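Local coordinates for N-acyl homoserine lactonase (Bacillus thuringiensis, PDB 2BR6), which hydrolyses the lactone ring of N-acyl homoserine lactone quorum-sensing signals, using a pair of zinc ions bound in a metallo-beta-lactamase fold, at residues P169-G174 with V205-F210; P173-L178 with L190-S195. All coordinates share one frame; numbering follows the deposited sequence.

Contact 1. Residues P169-G174 with V205-F210; sequences PGHSPG and VPFAGF. With ZN (zinc ion), chain C; HSL (homoserine lactone), chain F.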
loop_
_atom_site.group_PDB
_atom_site.type_symbol
_atom_site.label_atom_id
_atom_site.label_comp_id
_atom_site.label_asym_id
_atom_site.label_seq_id
_atom_site.Cartn_x
_atom_site.Cartn_y
_atom_site.Cartn_z
ATOM N N PRO A 169 -5.221 -10.525 -4.569
ATOM C CA PRO A 169 -6.593 -10.292 -4.110
ATOM C C PRO A 169 -6.915 -11.095 -2.854
ATOM O O PRO A 169 -6.257 -12.102 -2.572
ATOM C CB PRO A 169 -7.440 -10.788 -5.288
ATOM C CG PRO A 169 -6.605 -11.823 -5.930
ATOM C CD PRO A 169 -5.195 -11.280 -5.833
ATOM N N GLY A 170 -7.938 -10.664 -2.124
ATOM C CA GLY A 170 -8.396 -11.409 -0.947
ATOM C C GLY A 170 -8.726 -10.431 0.155
ATOM O O GLY A 170 -9.883 -10.310 0.564
ATOM N N HIS A 171 -7.705 -9.725 0.631
ATOM C CA HIS A 171 -7.921 -8.655 1.585
ATOM C C HIS A 171 -8.969 -7.662 1.061
ATOM O O HIS A 171 -9.881 -7.259 1.790
ATOM C CB HIS A 171 -6.632 -7.907 1.865
ATOM C CG HIS A 171 -6.843 -6.718 2.732
ATOM N ND1 HIS A 171 -7.193 -6.830 4.057
ATOM C CD2 HIS A 171 -6.840 -5.395 2.448
ATOM C CE1 HIS A 171 -7.340 -5.622 4.570
ATOM N NE2 HIS A 171 -7.141 -4.735 3.612
ATOM N N SER A 172 -8.807 -7.271 -0.202
ATOM C CA SER A 172 -9.826 -6.541 -0.957
ATOM C C SER A 172 -9.984 -7.248 -2.320
ATOM O O SER A 172 -9.108 -8.050 -2.707
ATOM C CB SER A 172 -9.429 -5.059 -1.120
ATOM O OG SER A 172 -8.358 -4.899 -2.035
ATOM N N PRO A 173 -11.056 -6.956 -3.062
ATOM C CA PRO A 173 -11.317 -7.662 -4.327
ATOM C C PRO A 173 -10.170 -7.604 -5.348
ATOM O O PRO A 173 -9.934 -8.593 -6.073
ATOM C CB PRO A 173 -12.567 -6.961 -4.859
ATOM C CG PRO A 173 -13.257 -6.500 -3.594
ATOM C CD PRO A 173 -12.128 -5.980 -2.756
ATOM N N GLY A 174 -9.445 -6.481 -5.382
ATOM C CA GLY A 174 -8.364 -6.280 -6.354
ATOM C C GLY A 174 -7.054 -5.812 -5.745
ATOM O O GLY A 174 -6.296 -5.081 -6.377
ATOM N N VAL A 205 -1.538 -16.683 9.841
ATOM C CA VAL A 205 -2.507 -16.289 10.866
ATOM C C VAL A 205 -3.598 -15.461 10.174
ATOM O O VAL A 205 -3.300 -14.413 9.588
ATOM C CB VAL A 205 -1.833 -15.468 11.991
ATOM C CG1 VAL A 205 -2.865 -14.906 12.961
ATOM C CG2 VAL A 205 -0.807 -16.312 12.742
ATOM N N PRO A 206 -4.849 -15.923 10.224
ATOM C CA PRO A 206 -5.955 -15.251 9.511
ATOM C C PRO A 206 -6.180 -13.818 9.995
ATOM O O PRO A 206 -6.017 -13.542 11.181
ATOM C CB PRO A 206 -7.169 -16.129 9.848
ATOM C CG PRO A 206 -6.586 -17.432 10.229
ATOM C CD PRO A 206 -5.315 -17.114 10.961
ATOM N N PHE A 207 -6.531 -12.918 9.077
ATOM C CA PHE A 207 -6.738 -11.507 9.399
ATOM C C PHE A 207 -7.873 -10.918 8.556
ATOM O O PHE A 207 -8.363 -11.574 7.632
ATOM C CB PHE A 207 -5.431 -10.709 9.227
ATOM C CG PHE A 207 -4.951 -10.605 7.801
ATOM C CD1 PHE A 207 -5.129 -9.427 7.082
ATOM C CD2 PHE A 207 -4.302 -11.683 7.182
ATOM C CE1 PHE A 207 -4.677 -9.315 5.758
ATOM C CE2 PHE A 207 -3.862 -11.589 5.857
ATOM C CZ PHE A 207 -4.043 -10.394 5.150
ATOM N N ALA A 208 -8.282 -9.689 8.881
ATOM C CA ALA A 208 -9.458 -9.057 8.265
ATOM C C ALA A 208 -9.347 -8.979 6.742
ATOM O O ALA A 208 -8.325 -8.533 6.216
ATOM C CB ALA A 208 -9.680 -7.663 8.855
ATOM N N GLY A 209 -10.401 -9.417 6.048
ATOM C CA GLY A 209 -10.426 -9.366 4.583
ATOM C C GLY A 209 -11.765 -9.659 3.923
ATOM O O GLY A 209 -12.627 -10.329 4.498
ATOM N N PHE A 210 -11.916 -9.149 2.700
ATOM C CA PHE A 210 -13.082 -9.395 1.849
ATOM C C PHE A 210 -13.284 -10.883 1.555
ATOM O O PHE A 210 -14.408 -11.373 1.613
ATOM C CB PHE A 210 -12.951 -8.584 0.542
ATOM C CG PHE A 210 -13.968 -8.939 -0.521
ATOM C CD1 PHE A 210 -15.280 -8.472 -0.440
ATOM C CD2 PHE A 210 -13.602 -9.714 -1.617
ATOM C CE1 PHE A 210 -16.213 -8.787 -1.427
ATOM C CE2 PHE A 210 -14.520 -10.030 -2.613
ATOM C CZ PHE A 210 -15.833 -9.569 -2.517
HETATM ZN ZN ZN C . -6.994 -2.576 3.387
HETATM N N HSL F . -8.787 0.067 7.185
HETATM C CA HSL F . -8.461 -1.155 7.063
HETATM C C HSL F . -7.150 -1.696 6.778
HETATM O O HSL F . -6.068 -1.372 7.270
HETATM C CB HSL F . -9.561 -2.204 6.714
HETATM C CG HSL F . -8.825 -3.094 5.724
HETATM O OD HSL F . -7.352 -2.776 5.796
HETATM O O HOH W 1 -6.682 -0.792 4.275
#
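With CG trans to the backbone N (chi1 174°), His171 extends its imidazole past Gly209 so that ND1 meets the carbonyl of Ala208, and Phe210, turned much the same way (chi1 170°), sets its ring against Pro173. The ND1-H of His171 gives a hydrogen bond of 3.0 Å to Ala208 O, which lies close to the imidazole plane, though the bond is bent to 142° at the hydrogen. At the far edge of the ring, His171 NE2 binds a zinc ion at 2.2 Å, in a site completed by His106, His108 and Asp193 together with a water and the ring oxygen OD of the homoserine lactone. That OD sits near the imidazole plane too. The side chains of Phe207 and His171 cross at about a right angle, with Phe207 CE1 3.9 Å from His171 ND1.

Next to the histidine side chain, the two loops are joined through the backbone: Phe210 N donates to His171 O at 2.9 Å, nearly straight at the hydrogen but arriving from above the carbonyl plane. Pro173 CG stands over the middle of one face of the Phe210 ring, 3.8 Å from its centroid, a CH-pi contact. Gly170 turns the chain with a positive phi, a backbone conformation that glycine readily adopts.

Because ND1 carries the hydrogen and donates it in a bond to Ala208 O, NE2 is left to offer its lone pair to the zinc; this second-shell carbonyl and the zinc together hold the rotation of the imidazole, and the carbonyl probably makes it a somewhat stronger metal ligand.

Contact 2. Residues P173-L178 with L190-S195; sequences PGHQSL and LTIDAS. With ZN (zinc ion), chain C; ZN (zinc ion), chain B; HSL (homoserine lactone), chain F.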
loop_
_atom_site.group_PDB
_atom_site.type_symbol
_atom_site.label_atom_id
_atom_site.label_comp_id
_atom_site.label_asym_id
_atom_site.label_seq_id
_atom_site.Cartn_x
_atom_site.Cartn_y
_atom_site.Cartn_z
ATOM N N PRO A 173 -11.056 -6.956 -3.062
ATOM C CA PRO A 173 -11.317 -7.662 -4.327
ATOM C C PRO A 173 -10.170 -7.604 -5.348
ATOM O O PRO A 173 -9.934 -8.593 -6.073
ATOM C CB PRO A 173 -12.567 -6.961 -4.859
ATOM C CG PRO A 173 -13.257 -6.500 -3.594
ATOM C CD PRO A 173 -12.128 -5.980 -2.756
ATOM N N GLY A 174 -9.445 -6.481 -5.382
ATOM C CA GLY A 174 -8.364 -6.280 -6.354
ATOM C C GLY A 174 -7.054 -5.812 -5.745
ATOM O O GLY A 174 -6.296 -5.081 -6.377
ATOM N N HIS A 175 -6.774 -6.250 -4.521
ATOM C CA HIS A 175 -5.549 -5.844 -3.837
ATOM C C HIS A 175 -4.305 -6.269 -4.627
ATOM O O HIS A 175 -4.258 -7.377 -5.156
ATOM C CB HIS A 175 -5.502 -6.477 -2.437
ATOM C CG HIS A 175 -4.314 -6.050 -1.636
ATOM N ND1 HIS A 175 -3.079 -6.647 -1.771
ATOM C CD2 HIS A 175 -4.155 -5.051 -0.733
ATOM C CE1 HIS A 175 -2.216 -6.049 -0.969
ATOM N NE2 HIS A 175 -2.840 -5.073 -0.332
ATOM N N GLN A 176 -3.299 -5.395 -4.685
ATOM C CA GLN A 176 -2.014 -5.745 -5.293
ATOM C C GLN A 176 -0.832 -5.337 -4.397
ATOM O O GLN A 176 -0.875 -4.294 -3.711
ATOM C CB GLN A 176 -1.872 -5.118 -6.680
ATOM C CG GLN A 176 -1.940 -3.594 -6.701
ATOM C CD GLN A 176 -1.978 -3.042 -8.128
ATOM O OE1 GLN A 176 -1.727 -3.776 -9.095
ATOM N NE2 GLN A 176 -2.231 -1.747 -8.251
ATOM N N SER A 177 0.210 -6.162 -4.433
ATOM C CA SER A 177 1.451 -5.972 -3.673
ATOM C C SER A 177 2.573 -5.555 -4.630
ATOM O O SER A 177 2.383 -5.573 -5.841
ATOM C CB SER A 177 1.837 -7.294 -2.991
ATOM O OG SER A 177 0.811 -7.776 -2.132
ATOM N N LEU A 178 3.729 -5.168 -4.088
ATOM C CA LEU A 178 4.829 -4.632 -4.898
ATOM C C LEU A 178 6.084 -5.496 -4.781
ATOM O O LEU A 178 6.457 -5.871 -3.675
ATOM C CB LEU A 178 5.197 -3.224 -4.412
ATOM C CG LEU A 178 4.417 -1.963 -4.810
ATOM C CD1 LEU A 178 4.779 -1.536 -6.230
ATOM C CD2 LEU A 178 2.905 -2.073 -4.607
ATOM N N LEU A 190 6.954 -5.563 -0.837
ATOM C CA LEU A 190 6.015 -4.809 -0.017
ATOM C C LEU A 190 4.673 -5.541 -0.135
ATOM O O LEU A 190 4.025 -5.483 -1.182
ATOM C CB LEU A 190 5.897 -3.346 -0.496
ATOM C CG LEU A 190 7.171 -2.506 -0.688
ATOM C CD1 LEU A 190 6.776 -1.110 -1.120
ATOM C CD2 LEU A 190 7.964 -2.432 0.614
ATOM N N THR A 191 4.290 -6.279 0.907
ATOM C CA THR A 191 3.039 -7.058 0.855
ATOM C C THR A 191 1.841 -6.126 0.830
ATOM O O THR A 191 0.778 -6.501 0.330
ATOM C CB THR A 191 2.860 -8.013 2.061
ATOM O OG1 THR A 191 2.782 -7.249 3.278
ATOM C CG2 THR A 191 4.051 -8.940 2.233
ATOM N N ILE A 192 2.029 -4.924 1.384
ATOM C CA ILE A 192 0.897 -4.051 1.728
ATOM C C ILE A 192 -0.114 -4.904 2.526
ATOM O O ILE A 192 0.306 -5.650 3.402
ATOM C CB ILE A 192 0.253 -3.374 0.464
ATOM C CG1 ILE A 192 1.306 -2.896 -0.570
ATOM C CG2 ILE A 192 -0.670 -2.218 0.896
ATOM C CD1 ILE A 192 2.267 -1.819 -0.039
ATOM N N ASP A 193 -1.415 -4.834 2.224
ATOM C CA ASP A 193 -2.418 -5.515 3.073
ATOM C C ASP A 193 -2.677 -6.984 2.722
ATOM O O ASP A 193 -3.619 -7.607 3.225
ATOM C CB ASP A 193 -3.728 -4.719 3.160
ATOM C CG ASP A 193 -3.595 -3.444 4.000
ATOM O OD1 ASP A 193 -2.473 -3.078 4.396
ATOM O OD2 ASP A 193 -4.583 -2.756 4.331
ATOM N N ALA A 194 -1.828 -7.547 1.871
ATOM C CA ALA A 194 -1.843 -8.993 1.651
ATOM C C ALA A 194 -1.386 -9.744 2.929
ATOM O O ALA A 194 -1.640 -10.945 3.084
ATOM C CB ALA A 194 -0.991 -9.354 0.463
ATOM N N SER A 195 -0.730 -9.018 3.841
ATOM C CA SER A 195 -0.398 -9.511 5.179
ATOM C C SER A 195 -0.123 -8.289 6.053
ATOM O O SER A 195 0.786 -7.507 5.760
ATOM C CB SER A 195 0.827 -10.444 5.162
ATOM O OG SER A 195 0.462 -11.738 4.705
HETATM ZN ZN ZN C . -6.994 -2.576 3.387
HETATM ZN ZN ZN B . -4.661 -0.893 5.215
HETATM N N HSL F . -8.787 0.067 7.185
HETATM C CA HSL F . -8.461 -1.155 7.063
HETATM C C HSL F . -7.150 -1.696 6.778
HETATM O O HSL F . -6.068 -1.372 7.270
HETATM C CB HSL F . -9.561 -2.204 6.714
HETATM C CG HSL F . -8.825 -3.094 5.724
HETATM O OD HSL F . -7.352 -2.776 5.796
HETATM O O HOH W 1 -6.682 -0.792 4.275
#
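Thr191 O takes two hydrogen bonds from opposite faces of its carbonyl plane: one from Ser177 OG at 2.8 Å, the other from Ala194 N within its own turn. Near it, the antiparallel hairpin of strands 176-182 and 186-192 leads into two overlapping beta turns, type II' from Thr191 to Ala194 and type I from Ile192 to Ser195, which carry Asp193 into the dinuclear zinc site of the metallo-beta-lactamase fold. Further along the hairpin, Leu178 and Leu190 form a hydrogen-bonded pair; Leu178 N reaches Leu190 O at 2.9 Å, almost straight and in the carbonyl plane, and the return bond closes the ring. Their CB atoms meet on one face of the sheet.

His175, its CG trans to the backbone N (chi1 -177°), points its ring into the turn. There NE2 accepts a weak, bent bond from Asp193 N at 2.9 Å, while Thr168 OG1 is hydrogen-bonded to His175 ND1 and also to Ser177 OG. Ile192 CB packs at the ring edge, 3.6 Å from His175 NE2. The carboxylate of Asp193 bridges the metals unequally: Asp193 OD2 is 2.1 Å from the zinc of chain B and 2.6 Å from that of chain C.

In the fold
The two contacts lie about 9 Å apart, centre to centre, and start from the same part of the chain, sharing Pro173 and Gly174. Residues 169-174 form the loop between strands 163-167 and 176-182; the chain then runs through the hairpin of contact 2 to 190-195, and past helix 198-202 to 205-210, just before helix 212-229. Contact 1 thus sits at the loop end of the five-stranded sheet whose hairpin holds contact 2. They touch directly, with His171 CD2 3.3 Å from Asp193 CB. Each supplies a ligand to the same zinc: loop and hairpin turn, from different parts of the sequence, converge to build the dinuclear site where the lactone binds.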